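Local atomic coordinates of DSBA-like thioredoxin domain-containing protein (Pseudomonas aeruginosa PAO1, PDB entry 5HFI), a protein that probably reduces disulfide bonds in the cytosol as a DsbA-like member of the thioredoxin superfamily, and is captured here as a mixed disulfide with glutathione. Residues L12-L16 and F93-T99; C17-A23 and F180-A184; A29-V33 and W206-E211. One frame throughout, in Å; residues are numbered along the deposited sequence.

Contact 1. Residues L12-L16 and F93-T99; sequences LYDPL and FDSAPPT
The buried carboxylate of Asp14 grips the hydroxyl of Ser95, a polar tie between the end of a central β-strand and the start of a helix. The motif is an Asx turn set in a thioredoxin fold: strand 8-13 runs out into 14-16, just before the CxxC cysteines, while helix 96-109 belongs to the helical part that DsbA-like proteins insert into that fold. Asp14 holds CG anti to the backbone N (chi1 -172°), which brings OD1 within 2.7 Å of Ser95 OG on its syn lone pair. From the anti side, and 35° out of the carboxylate plane, Leu16 N donates to the same OD1 at 3.0 Å and closes the turn. The other oxygen, OD2, accepts from Met45 N and from a water that also donates to Thr99 OG1, so donors meet both oxygens of this buried carboxylate. Small hydroxyl residues suit this place because each hydroxyl can both donate and accept: Ser95 OG donates to Asp14 and accepts from Met46 N, and Thr99 OG1 folds back to donate to Ser95 O at 2.7 Å, on the opposite face of that carbonyl from Thr99 N.

Apolar packing flanks this network. Pro15 crosses Pro98 at about a right angle, with Pro15 CG 3.9 Å from Pro98 CB; proline is well tolerated near a helix N-terminus, where backbone nitrogens have no carbonyl one turn earlier in the helix to donate to. Branched Leu16 serves two surfaces: CD1 lies against the backbone at Asp94 N, 3.5 Å away, while CD2 sits over one face of the Phe93 ring, toward its rim. Farther along, toward the strand, the methyl CG2 of Thr99 stands 3.8 Å from Tyr13 OH.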
loop_
_atom_site.group_PDB
_atom_site.type_symbol
_atom_site.label_atom_id
_atom_site.label_comp_id
_atom_site.label_asym_id
_atom_site.label_seq_id
_atom_site.Cartn_x
_atom_site.Cartn_y
_atom_site.Cartn_z
ATOM N N LEU A 12 -2.744 -7.293 -3.297
ATOM C CA LEU A 12 -3.677 -6.270 -3.753
ATOM C C LEU A 12 -3.874 -5.259 -2.630
ATOM O O LEU A 12 -4.347 -5.614 -1.544
ATOM C CB LEU A 12 -5.011 -6.896 -4.158
ATOM C CG LEU A 12 -5.063 -7.587 -5.520
ATOM C CD1 LEU A 12 -6.134 -8.665 -5.531
ATOM C CD2 LEU A 12 -5.326 -6.558 -6.612
ATOM N N TYR A 13 -3.527 -4.001 -2.895
ATOM C CA TYR A 13 -3.462 -2.980 -1.864
ATOM C C TYR A 13 -4.069 -1.684 -2.382
ATOM O O TYR A 13 -4.344 -1.527 -3.576
ATOM C CB TYR A 13 -2.014 -2.716 -1.435
ATOM C CG TYR A 13 -1.243 -1.958 -2.494
ATOM C CD1 TYR A 13 -1.107 -0.574 -2.425
ATOM C CD2 TYR A 13 -0.677 -2.616 -3.577
ATOM C CE1 TYR A 13 -0.428 0.126 -3.396
ATOM C CE2 TYR A 13 0.013 -1.923 -4.552
ATOM C CZ TYR A 13 0.132 -0.550 -4.455
ATOM O OH TYR A 13 0.811 0.150 -5.421
ATOM N N ASP A 14 -4.251 -0.738 -1.459
ATOM C CA ASP A 14 -4.455 0.650 -1.825
ATOM C C ASP A 14 -3.762 1.505 -0.777
ATOM O O ASP A 14 -3.921 1.244 0.430
ATOM C CB ASP A 14 -5.922 1.047 -1.919
ATOM C CG ASP A 14 -6.102 2.426 -2.496
ATOM O OD1 ASP A 14 -6.131 3.401 -1.712
ATOM O OD2 ASP A 14 -6.172 2.532 -3.739
ATOM N N PRO A 15 -3.001 2.518 -1.187
ATOM C CA PRO A 15 -2.242 3.309 -0.205
ATOM C C PRO A 15 -3.105 4.029 0.821
ATOM O O PRO A 15 -2.607 4.334 1.911
ATOM C CB PRO A 15 -1.457 4.307 -1.071
ATOM C CG PRO A 15 -1.521 3.771 -2.463
ATOM C CD PRO A 15 -2.791 2.995 -2.564
ATOM N N LEU A 16 -4.376 4.300 0.525
ATOM C CA LEU A 16 -5.251 5.002 1.456
ATOM C C LEU A 16 -6.177 4.064 2.220
ATOM O O LEU A 16 -7.110 4.531 2.884
ATOM C CB LEU A 16 -6.065 6.063 0.716
ATOM C CG LEU A 16 -5.217 7.242 0.222
ATOM C CD1 LEU A 16 -5.927 8.018 -0.867
ATOM C CD2 LEU A 16 -4.862 8.162 1.368
ATOM N N PHE A 93 -8.098 12.902 -0.717
ATOM C CA PHE A 93 -7.726 11.492 -0.648
ATOM C C PHE A 93 -7.875 10.913 -2.049
ATOM O O PHE A 93 -8.970 10.532 -2.469
ATOM C CB PHE A 93 -8.570 10.746 0.380
ATOM C CG PHE A 93 -8.082 10.906 1.794
ATOM C CD1 PHE A 93 -7.333 12.012 2.164
ATOM C CD2 PHE A 93 -8.355 9.940 2.749
ATOM C CE1 PHE A 93 -6.880 12.159 3.461
ATOM C CE2 PHE A 93 -7.904 10.083 4.048
ATOM C CZ PHE A 93 -7.166 11.193 4.403
ATOM N N ASP A 94 -6.762 10.867 -2.776
ATOM C CA ASP A 94 -6.700 10.395 -4.153
ATOM C C ASP A 94 -5.704 9.249 -4.204
ATOM O O ASP A 94 -4.517 9.446 -3.926
ATOM C CB ASP A 94 -6.274 11.534 -5.088
ATOM C CG ASP A 94 -6.408 11.179 -6.563
ATOM O OD1 ASP A 94 -6.287 12.102 -7.406
ATOM O OD2 ASP A 94 -6.621 9.986 -6.881
ATOM N N SER A 95 -6.180 8.054 -4.564
ATOM C CA SER A 95 -5.310 6.882 -4.564
ATOM C C SER A 95 -4.375 6.841 -5.764
ATOM O O SER A 95 -3.404 6.075 -5.752
ATOM C CB SER A 95 -6.152 5.606 -4.530
ATOM O OG SER A 95 -6.858 5.489 -3.306
ATOM N N ALA A 96 -4.643 7.647 -6.798
ATOM C CA ALA A 96 -3.866 7.519 -8.032
ATOM C C ALA A 96 -2.438 8.024 -7.878
ATOM O O ALA A 96 -1.506 7.280 -8.237
ATOM C CB ALA A 96 -4.597 8.210 -9.188
ATOM N N PRO A 97 -2.175 9.229 -7.374
ATOM C CA PRO A 97 -0.783 9.706 -7.293
ATOM C C PRO A 97 0.098 8.805 -6.438
ATOM O O PRO A 97 1.200 8.450 -6.880
ATOM C CB PRO A 97 -0.917 11.121 -6.706
ATOM C CG PRO A 97 -2.292 11.550 -7.117
ATOM C CD PRO A 97 -3.128 10.306 -7.026
ATOM N N PRO A 98 -0.319 8.403 -5.224
ATOM C CA PRO A 98 0.563 7.506 -4.457
ATOM C C PRO A 98 0.788 6.170 -5.137
ATOM O O PRO A 98 1.874 5.594 -5.007
ATOM C CB PRO A 98 -0.166 7.329 -3.117
ATOM C CG PRO A 98 -1.522 7.820 -3.327
ATOM C CD PRO A 98 -1.457 8.846 -4.399
ATOM N N THR A 99 -0.214 5.638 -5.840
ATOM C CA THR A 99 0.009 4.387 -6.558
ATOM C C THR A 99 1.019 4.577 -7.683
ATOM O O THR A 99 1.896 3.728 -7.885
ATOM C CB THR A 99 -1.309 3.833 -7.099
ATOM O OG1 THR A 99 -2.236 3.664 -6.018
ATOM C CG2 THR A 99 -1.080 2.481 -7.767
HETATM O O HOH W 1 -4.099 1.622 -5.624
#

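Contact 2. Residues C17-A23 and F180-A184; sequences CGWCYGA and FPTFA. With GSH (glutathione), chain B.
Helix 18-22 sets one side against the loop that enters strand 182-186, bringing the CA atoms of Cys20 and Pro181 to 5.1 Å, with a cis peptide bond before Pro181 and no hydrogen bond between the two segments. The side chains meet through sulfur and carbon. Cys20 SG lies against Phe180 CB at 3.5 Å and also borders the proline ring; as the second cysteine of the CxxC pair, joined to Cys17 in the oxidised protein, it lies buried behind what is, as in relatives, probably the reactive one. Cys17, at the N-cap of the helix, swings SG anti to its own N (chi1 172°) and out to glutathione, whose SG2 it binds covalently at 2.0 Å. The two protein sulfurs, Cys17 SG and Cys20 SG, stay 3.7 Å apart, so no internal disulfide exists here.

Pro181 packs against residues 19 to 23: its CD touches Trp19 CB at 3.5 Å, and its CG faces Ala23 CB, whose methyl is small enough to sit also at the edge of the Phe183 ring. The Trp19 indole leads away from the proline and lays one face under the glutathione, with CA1 of the ligand's glutamyl part 3.5 Å above the ring plane, toward its rim.

The cis peptide bond, which proline readily adopts, leaves the N-H and C=O of Phe180 turned to the ligand, as in relatives. Glutathione N2 donates to Phe180 O at 2.6 Å, and Phe180 N returns a bond to glutathione O2 at 3.2 Å, an exchange like that between antiparallel β-strands. A CxxC pair at a helix start facing a cis-proline loop is the hallmark active site of the thioredoxin superfamily, here holding glutathione probably much as a substrate peptide would be held.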
loop_
_atom_site.group_PDB
_atom_site.type_symbol
_atom_site.label_atom_id
_atom_site.label_comp_id
_atom_site.label_asym_id
_atom_site.label_seq_id
_atom_site.Cartn_x
_atom_site.Cartn_y
_atom_site.Cartn_z
ATOM N N CYS A 17 -5.944 2.758 2.136
ATOM C CA CYS A 17 -6.719 1.775 2.879
ATOM C C CYS A 17 -6.062 1.556 4.237
ATOM O O CYS A 17 -4.904 1.128 4.308
ATOM C CB CYS A 17 -6.810 0.463 2.103
ATOM S SG CYS A 17 -7.558 -0.884 3.037
ATOM N N GLY A 18 -6.795 1.864 5.309
ATOM C CA GLY A 18 -6.228 1.726 6.642
ATOM C C GLY A 18 -5.811 0.303 6.958
ATOM O O GLY A 18 -4.793 0.073 7.616
ATOM N N TRP A 19 -6.587 -0.676 6.493
ATOM C CA TRP A 19 -6.239 -2.062 6.776
ATOM C C TRP A 19 -4.992 -2.495 6.016
ATOM O O TRP A 19 -4.265 -3.377 6.483
ATOM C CB TRP A 19 -7.422 -2.974 6.463
ATOM C CG TRP A 19 -8.445 -2.939 7.546
ATOM C CD1 TRP A 19 -9.692 -2.391 7.483
ATOM C CD2 TRP A 19 -8.296 -3.451 8.875
ATOM N NE1 TRP A 19 -10.335 -2.542 8.688
ATOM C CE2 TRP A 19 -9.498 -3.190 9.559
ATOM C CE3 TRP A 19 -7.263 -4.112 9.549
ATOM C CZ2 TRP A 19 -9.698 -3.567 10.885
ATOM C CZ3 TRP A 19 -7.463 -4.483 10.868
ATOM C CH2 TRP A 19 -8.671 -4.210 11.521
ATOM N N CYS A 20 -4.720 -1.891 4.856
ATOM C CA CYS A 20 -3.449 -2.154 4.190
ATOM C C CYS A 20 -2.284 -1.653 5.031
ATOM O O CYS A 20 -1.252 -2.324 5.135
ATOM C CB CYS A 20 -3.429 -1.515 2.804
ATOM S SG CYS A 20 -4.477 -2.373 1.615
ATOM N N TYR A 21 -2.440 -0.480 5.650
ATOM C CA TYR A 21 -1.429 0.003 6.583
ATOM C C TYR A 21 -1.301 -0.936 7.776
ATOM O O TYR A 21 -0.191 -1.193 8.258
ATOM C CB TYR A 21 -1.778 1.420 7.034
ATOM C CG TYR A 21 -0.817 2.012 8.041
ATOM C CD1 TYR A 21 0.539 2.117 7.761
ATOM C CD2 TYR A 21 -1.273 2.487 9.264
ATOM C CE1 TYR A 21 1.417 2.667 8.677
ATOM C CE2 TYR A 21 -0.403 3.039 10.186
ATOM C CZ TYR A 21 0.941 3.125 9.887
ATOM O OH TYR A 21 1.808 3.676 10.805
ATOM N N GLY A 22 -2.426 -1.471 8.256
ATOM C CA GLY A 22 -2.366 -2.475 9.303
ATOM C C GLY A 22 -1.619 -3.723 8.879
ATOM O O GLY A 22 -1.031 -4.412 9.715
ATOM N N ALA A 23 -1.616 -4.023 7.582
ATOM C CA ALA A 23 -0.909 -5.178 7.048
ATOM C C ALA A 23 0.502 -4.850 6.575
ATOM O O ALA A 23 1.177 -5.731 6.039
ATOM C CB ALA A 23 -1.701 -5.794 5.891
ATOM N N PHE A 180 -9.383 -4.628 -0.029
ATOM C CA PHE A 180 -7.986 -4.662 0.383
ATOM C C PHE A 180 -7.886 -4.672 1.904
ATOM O O PHE A 180 -8.738 -4.101 2.579
ATOM C CB PHE A 180 -7.239 -3.453 -0.176
ATOM C CG PHE A 180 -7.771 -2.966 -1.486
ATOM C CD1 PHE A 180 -8.681 -1.925 -1.530
ATOM C CD2 PHE A 180 -7.364 -3.545 -2.674
ATOM C CE1 PHE A 180 -9.179 -1.475 -2.730
ATOM C CE2 PHE A 180 -7.858 -3.094 -3.882
ATOM C CZ PHE A 180 -8.767 -2.059 -3.908
ATOM N N PRO A 181 -6.838 -5.301 2.452
ATOM C CA PRO A 181 -5.757 -6.038 1.792
ATOM C C PRO A 181 -6.209 -7.402 1.287
ATOM O O PRO A 181 -7.090 -8.002 1.895
ATOM C CB PRO A 181 -4.720 -6.216 2.903
ATOM C CG PRO A 181 -5.494 -6.115 4.158
ATOM C CD PRO A 181 -6.602 -5.157 3.894
ATOM N N THR A 182 -5.611 -7.880 0.199
ATOM C CA THR A 182 -5.832 -9.243 -0.273
ATOM C C THR A 182 -4.497 -9.829 -0.700
ATOM O O THR A 182 -3.792 -9.234 -1.522
ATOM C CB THR A 182 -6.834 -9.287 -1.433
ATOM O OG1 THR A 182 -8.122 -8.843 -0.982
ATOM C CG2 THR A 182 -6.959 -10.703 -1.979
ATOM N N PHE A 183 -4.146 -10.979 -0.131
ATOM C CA PHE A 183 -2.938 -11.712 -0.486
ATOM C C PHE A 183 -3.317 -13.007 -1.190
ATOM O O PHE A 183 -4.218 -13.725 -0.743
ATOM C CB PHE A 183 -2.094 -12.040 0.750
ATOM C CG PHE A 183 -1.342 -10.868 1.313
ATOM C CD1 PHE A 183 -0.138 -10.471 0.757
ATOM C CD2 PHE A 183 -1.822 -10.184 2.418
ATOM C CE1 PHE A 183 0.568 -9.401 1.283
ATOM C CE2 PHE A 183 -1.118 -9.112 2.950
ATOM C CZ PHE A 183 0.076 -8.722 2.379
ATOM N N ALA A 184 -2.620 -13.311 -2.281
ATOM C CA ALA A 184 -2.863 -14.544 -3.019
ATOM C C ALA A 184 -1.530 -15.170 -3.392
ATOM O O ALA A 184 -0.636 -14.482 -3.891
ATOM C CB ALA A 184 -3.706 -14.290 -4.274
HETATM N N1 GSH B . -9.300 -6.598 6.343
HETATM C CA1 GSH B . -10.350 -5.985 7.136
HETATM C C1 GSH B . -10.994 -7.031 8.044
HETATM O O11 GSH B . -12.243 -7.041 8.202
HETATM O O12 GSH B . -10.276 -7.883 8.632
HETATM C CB1 GSH B . -11.408 -5.396 6.206
HETATM C CG1 GSH B . -10.718 -4.883 4.946
HETATM C CD1 GSH B . -11.478 -3.689 4.375
HETATM O OE1 GSH B . -12.595 -3.474 4.712
HETATM N N2 GSH B . -10.823 -2.813 3.421
HETATM C CA2 GSH B . -11.536 -1.679 2.867
HETATM C C2 GSH B . -12.300 -2.163 1.634
HETATM O O2 GSH B . -11.708 -2.601 0.703
HETATM C CB2 GSH B . -10.548 -0.580 2.469
HETATM S SG2 GSH B . -9.325 -0.276 3.784
HETATM N N3 GSH B . -13.750 -2.100 1.604
HETATM C CA3 GSH B . -14.479 -2.568 0.439
HETATM C C3 GSH B . -14.174 -1.671 -0.758
HETATM O O31 GSH B . -13.868 -2.184 -1.866
HETATM O O32 GSH B . -14.227 -0.420 -0.634
#

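Contact 3. Residues A29-V33 and W206-E211; sequences AACEV and WRAFLE
Val33 pushes its CG2 methyl into the surface of helix 203-215, 3.8 Å from Arg207 CG and 4.2 Å from Leu210 CB. The branched valine fills the groove between two successive helical turns, and its side chain and that of Arg207 slide past each other in opposite directions. Beside it Ala30 CB reaches Leu210 CD1 at 3.7 Å and also meets the edge of the Trp206 indole near NE1. Leu210 lays the same CD1 over one face of that indole, so leucine and tryptophan form a joint surface against which a mere methyl fits closely.

These residues join the end of helix 24-30, which follows the CxxC helix, to the C-terminal helix of the thioredoxin fold. A type I turn from Ala30 to Val33 closes the first helix and brings Val33 round to the second, while Ala30 and Trp206 both rest on Leu9 of strand 8-13.

Next outward, Ala29 CB sits over one face of the Arg207 guanidinium, 3.8 Å from NH2. The long arginine runs extended, then bends at chi3 (-66°), which turns its NE and NH2 side-on to Glu32. Arg207 NE and NH2 both donate to Glu32 OE1, at 3.1 and 3.0 Å; the bonds are bent, approaching from the same face of the carboxylate, although the two flat groups lie only 1° from coplanar. Arg207 NH1 has its own salt bridge with Asp204, so its positive charge is probably balanced by two acids. At the solvent-facing edge a water donates to Glu32 OE2 at 2.6 Å and weakly accepts from Arg207 NH2.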
loop_
_atom_site.group_PDB
_atom_site.type_symbol
_atom_site.label_atom_id
_atom_site.label_comp_id
_atom_site.label_asym_id
_atom_site.label_seq_id
_atom_site.Cartn_x
_atom_site.Cartn_y
_atom_site.Cartn_z
ATOM N N ALA A 29 7.414 -8.510 6.240
ATOM C CA ALA A 29 7.862 -9.856 6.579
ATOM C C ALA A 29 7.907 -10.750 5.347
ATOM O O ALA A 29 8.802 -11.593 5.217
ATOM C CB ALA A 29 6.951 -10.458 7.647
ATOM N N ALA A 30 6.949 -10.581 4.429
ATOM C CA ALA A 30 6.934 -11.395 3.218
ATOM C C ALA A 30 8.152 -11.116 2.349
ATOM O O ALA A 30 8.705 -12.033 1.729
ATOM C CB ALA A 30 5.652 -11.144 2.430
ATOM N N CYS A 31 8.590 -9.858 2.293
ATOM C CA CYS A 31 9.745 -9.495 1.482
ATOM C C CYS A 31 11.057 -10.028 2.040
ATOM O O CYS A 31 12.094 -9.858 1.389
ATOM C CB CYS A 31 9.820 -7.975 1.334
ATOM S SG CYS A 31 8.477 -7.283 0.351
ATOM N N GLU A 32 11.044 -10.665 3.208
ATOM C CA GLU A 32 12.242 -11.247 3.798
ATOM C C GLU A 32 12.340 -12.751 3.581
ATOM O O GLU A 32 13.335 -13.356 3.991
ATOM C CB GLU A 32 12.287 -10.944 5.300
ATOM C CG GLU A 32 12.267 -9.464 5.637
ATOM C CD GLU A 32 11.847 -9.205 7.070
ATOM O OE1 GLU A 32 11.623 -10.186 7.811
ATOM O OE2 GLU A 32 11.735 -8.022 7.455
ATOM N N VAL A 33 11.339 -13.363 2.957
ATOM C CA VAL A 33 11.313 -14.810 2.762
ATOM C C VAL A 33 12.127 -15.135 1.513
ATOM O O VAL A 33 11.748 -14.762 0.400
ATOM C CB VAL A 33 9.878 -15.334 2.639
ATOM C CG1 VAL A 33 9.881 -16.762 2.115
ATOM C CG2 VAL A 33 9.165 -15.254 3.975
ATOM N N TRP A 206 3.038 -14.924 10.143
ATOM C CA TRP A 206 2.892 -14.783 8.699
ATOM C C TRP A 206 4.152 -15.227 7.964
ATOM O O TRP A 206 4.075 -15.961 6.973
ATOM C CB TRP A 206 2.537 -13.326 8.382
ATOM C CG TRP A 206 2.462 -12.947 6.933
ATOM C CD1 TRP A 206 3.369 -12.200 6.233
ATOM C CD2 TRP A 206 1.404 -13.255 6.015
ATOM N NE1 TRP A 206 2.947 -12.041 4.935
ATOM C CE2 TRP A 206 1.746 -12.678 4.776
ATOM C CE3 TRP A 206 0.208 -13.974 6.118
ATOM C CZ2 TRP A 206 0.933 -12.794 3.648
ATOM C CZ3 TRP A 206 -0.598 -14.087 4.996
ATOM C CH2 TRP A 206 -0.230 -13.502 3.778
ATOM N N ARG A 207 5.323 -14.794 8.439
ATOM C CA ARG A 207 6.571 -15.216 7.812
ATOM C C ARG A 207 6.732 -16.731 7.876
ATOM O O ARG A 207 7.080 -17.370 6.875
ATOM C CB ARG A 207 7.752 -14.515 8.481
ATOM C CG ARG A 207 9.062 -14.656 7.727
ATOM C CD ARG A 207 10.240 -14.160 8.554
ATOM N NE ARG A 207 10.183 -12.722 8.799
ATOM C CZ ARG A 207 9.824 -12.177 9.956
ATOM N NH1 ARG A 207 9.485 -12.954 10.977
ATOM N NH2 ARG A 207 9.806 -10.855 10.094
ATOM N N ALA A 208 6.456 -17.326 9.039
ATOM C CA ALA A 208 6.575 -18.775 9.178
ATOM C C ALA A 208 5.574 -19.499 8.288
ATOM O O ALA A 208 5.885 -20.551 7.717
ATOM C CB ALA A 208 6.384 -19.175 10.641
ATOM N N PHE A 209 4.364 -18.951 8.157
ATOM C CA PHE A 209 3.380 -19.557 7.270
ATOM C C PHE A 209 3.881 -19.587 5.831
ATOM O O PHE A 209 3.756 -20.607 5.143
ATOM C CB PHE A 209 2.053 -18.804 7.370
ATOM C CG PHE A 209 1.024 -19.254 6.375
ATOM C CD1 PHE A 209 0.231 -20.360 6.633
ATOM C CD2 PHE A 209 0.840 -18.565 5.186
ATOM C CE1 PHE A 209 -0.721 -20.774 5.721
ATOM C CE2 PHE A 209 -0.107 -18.977 4.270
ATOM C CZ PHE A 209 -0.890 -20.082 4.539
ATOM N N LEU A 210 4.469 -18.482 5.363
ATOM C CA LEU A 210 5.002 -18.447 4.005
ATOM C C LEU A 210 6.198 -19.380 3.854
ATOM O O LEU A 210 6.345 -20.043 2.821
ATOM C CB LEU A 210 5.376 -17.013 3.623
ATOM C CG LEU A 210 4.218 -16.013 3.574
ATOM C CD1 LEU A 210 4.737 -14.592 3.393
ATOM C CD2 LEU A 210 3.233 -16.373 2.468
ATOM N N GLU A 211 7.067 -19.441 4.870
ATOM C CA GLU A 211 8.134 -20.439 4.874
ATOM C C GLU A 211 7.564 -21.851 4.839
ATOM O O GLU A 211 8.059 -22.709 4.097
ATOM C CB GLU A 211 9.017 -20.275 6.112
ATOM C CG GLU A 211 9.720 -18.940 6.242
ATOM C CD GLU A 211 10.306 -18.741 7.628
ATOM O OE1 GLU A 211 10.759 -17.618 7.931
ATOM O OE2 GLU A 211 10.307 -19.712 8.419
HETATM O O HOH W 2 9.839 -7.791 9.220
#

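Contacts 1 and 2 adjoin, their centres 12 Å apart, and together frame the cysteines: the chain passes straight from Leu16 to Cys17, Asp14 N lies 3.5 Å from Cys20 SG, and Leu12 N probably hydrogen-bonds to Thr182 O at 2.8 Å across neighbouring strands of the sheet. The side chain of Asp14 is about 7 Å from the glutathione that contact 2 binds. Contact 3, centred 16 Å from contact 2, lies away from the ligand: the side chain of Trp206 is about 12 Å from the bound glutathione. Even so, Trp206 CH2 packs on Phe183 CG at 3.8 Å. Contacts 1 and 3 do not touch, their nearest atoms being about 10 Å apart.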